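Local atomic coordinates of phosphate-specific transport system accessory protein PhoU homolog (Pseudomonas aeruginosa, PDB entry 4Q25), a protein that probably takes part in regulating phosphate uptake and acts, as a homodimer, as a negative regulator of the Pho regulon. Residues A[154-159]-A[210-215]; A[161-166]-A[204-209]; A[27-32]-A[95-100]. All coordinates share one frame; numbering follows the deposited sequence.

Interaction 1. Residues A[154-159]-A[210-215]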
# COMPACT_ATOMS: atom_id res chain seq x y z
N ASP A 154 -20.48 10.69 10.95
CA ASP A 154 -20.20 10.69 12.40
C ASP A 154 -19.42 9.43 12.74
O ASP A 154 -18.35 9.50 13.30
CB ASP A 154 -21.50 10.74 13.24
CG ASP A 154 -22.55 11.69 12.67
OD1 ASP A 154 -22.16 12.77 12.17
OD2 ASP A 154 -23.76 11.35 12.74
N LEU A 155 -19.99 8.27 12.41
CA LEU A 155 -19.33 6.99 12.60
C LEU A 155 -17.95 7.02 11.95
O LEU A 155 -16.94 6.68 12.57
CB LEU A 155 -20.16 5.88 11.97
CG LEU A 155 -19.59 4.48 12.16
CD1 LEU A 155 -19.19 4.24 13.61
CD2 LEU A 155 -20.60 3.43 11.70
N ALA A 156 -17.92 7.48 10.70
CA ALA A 156 -16.72 7.55 9.91
C ALA A 156 -15.64 8.29 10.62
O ALA A 156 -14.46 7.88 10.59
CB ALA A 156 -17.00 8.23 8.57
N LEU A 157 -16.03 9.39 11.27
CA LEU A 157 -15.04 10.21 11.97
C LEU A 157 -14.36 9.43 13.08
O LEU A 157 -13.14 9.53 13.26
CB LEU A 157 -15.67 11.49 12.55
CG LEU A 157 -14.77 12.35 13.44
CD1 LEU A 157 -13.43 12.64 12.77
CD2 LEU A 157 -15.45 13.67 13.83
N SER A 158 -15.14 8.65 13.83
CA SER A 158 -14.61 7.93 14.98
C SER A 158 -13.67 6.78 14.54
O SER A 158 -12.62 6.56 15.16
CB SER A 158 -15.74 7.39 15.82
OG SER A 158 -16.70 6.82 14.97
N VAL A 159 -14.04 6.09 13.47
CA VAL A 159 -13.15 5.15 12.80
C VAL A 159 -11.79 5.79 12.57
O VAL A 159 -10.74 5.33 13.09
CB VAL A 159 -13.72 4.67 11.46
CG1 VAL A 159 -12.67 3.89 10.68
CG2 VAL A 159 -14.95 3.81 11.70
N ASN A 210 -8.69 5.48 5.77
CA ASN A 210 -8.81 6.17 4.47
C ASN A 210 -10.23 6.09 3.89
O ASN A 210 -10.74 7.08 3.40
CB ASN A 210 -7.85 5.63 3.42
CG ASN A 210 -6.40 5.79 3.82
OD1 ASN A 210 -6.04 6.63 4.63
ND2 ASN A 210 -5.54 4.97 3.23
N ILE A 211 -10.85 4.91 3.95
CA ILE A 211 -12.20 4.76 3.42
C ILE A 211 -13.20 5.58 4.22
O ILE A 211 -14.20 6.03 3.68
CB ILE A 211 -12.65 3.31 3.43
CG1 ILE A 211 -11.81 2.49 2.46
CG2 ILE A 211 -14.13 3.21 3.08
CD1 ILE A 211 -11.94 1.00 2.68
N ALA A 212 -12.92 5.76 5.51
CA ALA A 212 -13.75 6.58 6.38
C ALA A 212 -13.66 8.05 5.95
O ALA A 212 -14.67 8.74 5.86
CB ALA A 212 -13.35 6.42 7.84
N GLU A 213 -12.44 8.49 5.67
CA GLU A 213 -12.18 9.85 5.28
C GLU A 213 -12.83 10.17 3.93
O GLU A 213 -13.27 11.30 3.69
CB GLU A 213 -10.68 10.13 5.27
CG GLU A 213 -10.14 10.40 6.68
CD GLU A 213 -8.61 10.40 6.80
OE1 GLU A 213 -7.87 9.92 5.91
OE2 GLU A 213 -8.13 10.88 7.83
N LEU A 214 -12.95 9.15 3.09
CA LEU A 214 -13.65 9.31 1.82
C LEU A 214 -15.14 9.49 2.05
O LEU A 214 -15.80 10.21 1.29
CB LEU A 214 -13.40 8.11 0.90
CG LEU A 214 -11.97 7.99 0.37
CD1 LEU A 214 -11.69 6.62 -0.23
CD2 LEU A 214 -11.68 9.04 -0.67
N VAL A 215 -15.67 8.84 3.08
CA VAL A 215 -17.09 8.96 3.43
C VAL A 215 -17.37 10.36 3.99
O VAL A 215 -18.45 10.91 3.79
CB VAL A 215 -17.53 7.86 4.43
CG1 VAL A 215 -18.98 8.08 4.88
CG2 VAL A 215 -17.41 6.48 3.78

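Interaction 2. Residues A[161-166]-A[204-209]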
# COMPACT_ATOMS: atom_id res chain seq x y z
N GLN A 161 -10.50 8.34 13.83
CA GLN A 161 -9.87 8.69 15.10
C GLN A 161 -9.32 7.48 15.82
O GLN A 161 -8.31 7.57 16.51
CB GLN A 161 -10.87 9.39 16.03
CG GLN A 161 -11.19 10.83 15.66
CD GLN A 161 -12.43 11.34 16.38
OE1 GLN A 161 -13.21 10.55 16.93
NE2 GLN A 161 -12.64 12.66 16.36
N TYR A 162 -9.99 6.34 15.68
CA TYR A 162 -9.54 5.14 16.38
C TYR A 162 -8.24 4.57 15.81
O TYR A 162 -7.60 3.74 16.46
CB TYR A 162 -10.60 4.05 16.34
CG TYR A 162 -10.44 3.04 17.45
CD1 TYR A 162 -10.79 3.36 18.77
CD2 TYR A 162 -9.95 1.76 17.20
CE1 TYR A 162 -10.64 2.45 19.79
CE2 TYR A 162 -9.80 0.83 18.22
CZ TYR A 162 -10.16 1.18 19.51
OH TYR A 162 -10.03 0.26 20.53
N ASP A 163 -7.85 5.02 14.61
CA ASP A 163 -6.64 4.57 13.97
C ASP A 163 -5.45 5.00 14.76
O ASP A 163 -4.45 4.31 14.76
CB ASP A 163 -6.52 5.09 12.54
CG ASP A 163 -5.46 4.35 11.74
OD1 ASP A 163 -5.34 3.14 11.92
OD2 ASP A 163 -4.74 4.97 10.94
N LYS A 164 -5.56 6.13 15.43
CA LYS A 164 -4.48 6.61 16.30
C LYS A 164 -4.17 5.59 17.37
O LYS A 164 -2.99 5.31 17.67
CB LYS A 164 -4.85 7.94 16.96
CG LYS A 164 -4.49 9.15 16.12
CD LYS A 164 -2.99 9.40 16.16
CE LYS A 164 -2.55 10.60 15.33
NZ LYS A 164 -3.20 11.87 15.75
N THR A 165 -5.21 5.02 17.96
CA THR A 165 -4.98 4.15 19.11
C THR A 165 -4.45 2.81 18.59
O THR A 165 -3.66 2.17 19.26
CB THR A 165 -6.20 3.99 20.04
OG1 THR A 165 -7.30 3.46 19.31
CG2 THR A 165 -6.58 5.30 20.70
N VAL A 166 -4.82 2.42 17.38
CA VAL A 166 -4.32 1.19 16.80
C VAL A 166 -2.82 1.33 16.50
O VAL A 166 -2.03 0.47 16.90
CB VAL A 166 -5.12 0.75 15.57
CG1 VAL A 166 -4.29 -0.15 14.70
CG2 VAL A 166 -6.39 0.04 15.98
N ILE A 204 -4.08 -2.52 7.50
CA ILE A 204 -5.51 -2.71 7.30
C ILE A 204 -6.34 -1.60 8.00
O ILE A 204 -7.29 -1.09 7.44
CB ILE A 204 -5.91 -4.11 7.73
CG1 ILE A 204 -5.34 -5.11 6.72
CG2 ILE A 204 -7.43 -4.25 7.81
CD1 ILE A 204 -5.47 -6.55 7.15
N GLY A 205 -5.92 -1.21 9.19
CA GLY A 205 -6.55 -0.13 9.91
C GLY A 205 -6.31 1.22 9.27
O GLY A 205 -7.20 2.05 9.26
N ASP A 206 -5.10 1.46 8.76
CA ASP A 206 -4.83 2.67 7.99
C ASP A 206 -5.78 2.77 6.79
O ASP A 206 -6.32 3.83 6.55
CB ASP A 206 -3.39 2.73 7.51
CG ASP A 206 -2.41 2.87 8.63
OD1 ASP A 206 -2.82 3.03 9.81
OD2 ASP A 206 -1.21 2.77 8.32
N HIS A 207 -6.03 1.67 6.07
CA HIS A 207 -6.94 1.70 4.92
C HIS A 207 -8.44 1.85 5.29
O HIS A 207 -9.22 2.44 4.55
CB HIS A 207 -6.74 0.48 4.03
CG HIS A 207 -5.44 0.49 3.30
ND1 HIS A 207 -5.22 1.27 2.19
CD2 HIS A 207 -4.30 -0.23 3.49
CE1 HIS A 207 -3.99 1.05 1.75
NE2 HIS A 207 -3.41 0.16 2.54
N ALA A 208 -8.84 1.28 6.40
CA ALA A 208 -10.18 1.51 6.90
C ALA A 208 -10.38 2.99 7.19
O ALA A 208 -11.42 3.54 6.88
CB ALA A 208 -10.42 0.72 8.18
N ARG A 209 -9.37 3.61 7.78
CA ARG A 209 -9.35 5.03 8.06
C ARG A 209 -9.47 5.84 6.80
O ARG A 209 -10.25 6.77 6.75
CB ARG A 209 -8.08 5.41 8.81
CG ARG A 209 -7.92 6.88 9.15
CD ARG A 209 -6.84 7.53 8.31
NE ARG A 209 -5.51 7.35 8.88
CZ ARG A 209 -4.44 6.88 8.23
NH1 ARG A 209 -4.51 6.55 6.94
NH2 ARG A 209 -3.28 6.75 8.88

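Interaction 3. Residues A[27-32]-A[95-100]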
# COMPACT_ATOMS: atom_id res chain seq x y z
N LEU A 27 -20.00 -2.64 -1.46
CA LEU A 27 -20.32 -3.25 -0.20
C LEU A 27 -20.03 -4.73 -0.25
O LEU A 27 -19.40 -5.27 0.65
CB LEU A 27 -21.79 -2.99 0.17
CG LEU A 27 -22.27 -1.54 0.46
CD1 LEU A 27 -23.77 -1.41 0.67
CD2 LEU A 27 -21.56 -0.90 1.63
N ALA A 28 -20.46 -5.40 -1.32
CA ALA A 28 -20.18 -6.83 -1.47
C ALA A 28 -18.66 -7.10 -1.47
O ALA A 28 -18.21 -8.07 -0.86
CB ALA A 28 -20.80 -7.37 -2.74
N MET A 29 -17.89 -6.26 -2.14
CA MET A 29 -16.44 -6.42 -2.12
C MET A 29 -15.93 -6.28 -0.70
O MET A 29 -15.17 -7.13 -0.23
CB MET A 29 -15.73 -5.41 -3.00
CG MET A 29 -14.21 -5.58 -3.06
SD MET A 29 -13.43 -4.33 -4.07
CE MET A 29 -11.72 -4.84 -3.99
N GLY A 30 -16.38 -5.24 -0.01
CA GLY A 30 -15.96 -4.98 1.35
C GLY A 30 -16.24 -6.14 2.27
O GLY A 30 -15.43 -6.45 3.14
N GLY A 31 -17.38 -6.80 2.05
CA GLY A 31 -17.81 -7.92 2.85
C GLY A 31 -16.86 -9.07 2.64
O GLY A 31 -16.41 -9.69 3.61
N LEU A 32 -16.52 -9.35 1.38
CA LEU A 32 -15.57 -10.42 1.06
C LEU A 32 -14.17 -10.19 1.65
O LEU A 32 -13.51 -11.09 2.14
CB LEU A 32 -15.45 -10.58 -0.44
CG LEU A 32 -14.83 -11.88 -0.87
CD1 LEU A 32 -15.42 -13.05 -0.10
CD2 LEU A 32 -15.07 -12.06 -2.35
N LYS A 95 -11.79 5.21 -5.38
CA LYS A 95 -10.65 5.26 -4.49
C LYS A 95 -10.75 4.21 -3.40
O LYS A 95 -9.74 3.68 -2.96
CB LYS A 95 -10.47 6.64 -3.87
CG LYS A 95 -9.95 7.63 -4.89
CD LYS A 95 -9.56 8.96 -4.30
CE LYS A 95 -8.99 9.85 -5.40
NZ LYS A 95 -8.92 11.23 -4.89
N SER A 96 -11.97 3.87 -3.00
CA SER A 96 -12.14 2.95 -1.91
C SER A 96 -11.94 1.49 -2.33
O SER A 96 -11.46 0.71 -1.51
CB SER A 96 -13.45 3.19 -1.16
OG SER A 96 -14.50 2.73 -1.93
N VAL A 97 -12.19 1.13 -3.59
CA VAL A 97 -11.86 -0.23 -4.02
C VAL A 97 -10.34 -0.51 -3.98
O VAL A 97 -9.92 -1.65 -3.83
CB VAL A 97 -12.40 -0.61 -5.42
CG1 VAL A 97 -13.90 -0.58 -5.41
CG2 VAL A 97 -11.86 0.30 -6.51
N ILE A 98 -9.53 0.53 -4.11
CA ILE A 98 -8.10 0.42 -3.94
C ILE A 98 -7.79 0.07 -2.49
O ILE A 98 -7.02 -0.87 -2.23
CB ILE A 98 -7.35 1.72 -4.31
CG1 ILE A 98 -7.67 2.17 -5.75
CG2 ILE A 98 -5.86 1.49 -4.22
CD1 ILE A 98 -7.20 3.59 -6.05
N ASP A 99 -8.41 0.79 -1.56
CA ASP A 99 -8.28 0.47 -0.13
C ASP A 99 -8.73 -0.94 0.22
O ASP A 99 -8.05 -1.64 0.95
CB ASP A 99 -8.98 1.51 0.74
CG ASP A 99 -8.29 2.88 0.69
OD1 ASP A 99 -7.08 2.99 0.93
OD2 ASP A 99 -8.97 3.89 0.43
N LEU A 100 -9.85 -1.39 -0.36
CA LEU A 100 -10.32 -2.74 -0.12
C LEU A 100 -9.39 -3.76 -0.70
O LEU A 100 -9.19 -4.81 -0.11
CB LEU A 100 -11.74 -2.96 -0.68
CG LEU A 100 -12.78 -2.13 0.06
CD1 LEU A 100 -14.15 -2.34 -0.57
CD2 LEU A 100 -12.79 -2.47 1.55

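Interaction 1. Residues A[154-159]-A[210-215]
Ala156 and Ala212 form a close, buried alanine contact between two antiparallel helices of the C-terminal half of the chain, helix 153-183 near its start and helix 188-220 near its end. The short helical segments run at 148° to one another, and their axes come within 8.3 Å. At the two alanines the backbones are separated by just 4.7 Å from CA of Ala156 to CA of Ala212, a close approach made at two methyl side chains.

The two methyls do not simply meet head on; each also lies against the main chain of the other helix. Ala212 CB rests 3.3 Å from Ala156 O, and in return Ala156 CB lies 3.6 Å from Ala212 O, whereas the methyls themselves, Ala156 CB and Ala212 CB, are 4.1 Å apart. Van der Waals contact carries this reciprocal fit.

A valine from each helix extends the seam. Val159, one turn on from Ala156, brings CG1 to 3.9 Å from Ala212 CB; with that branch anti to the backbone N (chi1 170°), it reaches across beside the methyl. Val215 makes the matching move one turn after Ala212, its CG1 approaching Ala156 CB at 4.2 Å. Each alanine methyl therefore has both the partner alanine and a valine branch of the opposite helix for neighbours.

Helix 127-149 completes the packing, with Ala147 touching Ala156, Glu143 touching Val159 and Phe148 touching Val215. Turned to helix 84-120 instead, Ile211 packs on Asp99 and Leu100. The contact is close antiparallel helix packing through small residues, and it joins the last two helices of the C-terminal three-helix bundle of the PhoU fold.

Interaction 2. Residues A[161-166]-A[204-209]
A salt-bridge network of two buried aspartates, Asp163 and Asp206, with the partly exposed Arg209 joins the antiparallel helices 153-183 and 188-220 inside the second PhoU bundle. Asp163 OD2 lies over one face of the Arg209 guanidinium, 3.1 Å from NH2 of Arg209 and 3.2 Å from its NE, with the carboxylate and guanidinium planes turned 82° apart. Attraction of charges therefore holds the pair, without an in-plane, two-pronged bridge. Arg209 reaches this position by bending at chi2 and chi3 (-109° and -85°), which folds the guanidinium back over its own helix, with Asp206 CA under the same face that Asp163 OD2 approaches.

The same Asp163 OD2 is 3.0 Å from Asp206 OD1, two acceptors whose carboxylate planes stand nearly perpendicular. Such crowding may raise the proton affinity of the pair, while the positive charge of Arg209 probably offsets part of it; its NH2 makes a long, out-of-plane ion pair with Asp206 OD1. The other oxygen, Asp163 OD1, sits 3.4 Å from Gly205 C, against backbone where no side chain intervenes.

Asp167, one turn beyond Asp163, adds a further carboxylate close to both acids, and Met140 of helix 127-149 packs against Asp163. The Asp163-to-Asp167 spacing is consistent with the acidic E(D)XXXD motif of PhoU proteins, which in some relatives binds metal.

Interaction 3. Residues A[27-32]-A[95-100]
Met29 of helix 15-45 reaches straight across to helix 84-120, its sulfur and methyl lying against Val97 and Leu100. All three torsions of Met29 are close to 180°, an extended chain that carries CE to the opposite backbone. There CE touches Val97 O at 3.7 Å and Leu100 CB at 3.8 Å, a van der Waals approach to a carbonyl and the methylene that lies next to it, three residues on. The sulfur lies farther back, with Met29 SD 4.0 Å from Val97 CG1. The valine meets the thioether crosswise, its axis about perpendicular to that of the methionine.

Leu100 answers in the opposite sense. Its side chain slides past Met29 toward helix 15-45, with CG anti to the carbonyl carbon and beside the backbone N (chi1 -66°). This carries the branch end onto Gly30, where Leu100 CD1 is 3.7 Å from Gly30 N and also 3.7 Å from Gly30 CA. The second methyl, Leu100 CD2, is 4.0 Å from Gly30 CA. The leucine thus packs directly on bare backbone, while the extended methionine beside it bridges the gap between segments whose axes are 10.2 Å apart at closest approach. The two segments run nearly parallel.

Ile62 and Glu66 of helix 59-78 also touch Met29, and Ile69 of that helix packs on Val97, closing the interior from a third helix. At the start of segment 95-100, Lys95 forms a salt bridge with Asp70 of the second subunit, so the helix that receives the methionine also takes part in the dimer interface. Helices 15-45, 59-78 and 84-120, packed together in up-down-up order, make the N-terminal three-helix bundle of PhoU.

From the N terminus, interaction 3 comes first: helix 15-45 meets helix 84-120 after the chain has passed through helices 49-56 and 59-78, closing the first bundle. The chain then enters the second bundle through helix 127-149. Interaction 1 closes a loop from 154-159 to 210-215, and interaction 2, on the same two helices one step further in, is nested inside it; their centres lie about 10 Å apart. The loop of interaction 3 precedes both in series. Asp99 ties the bundles together: its OD1 is hydrogen-bonded to His207 ND1 and weakly to Asn210 ND2, while Leu214 packs on Lys95.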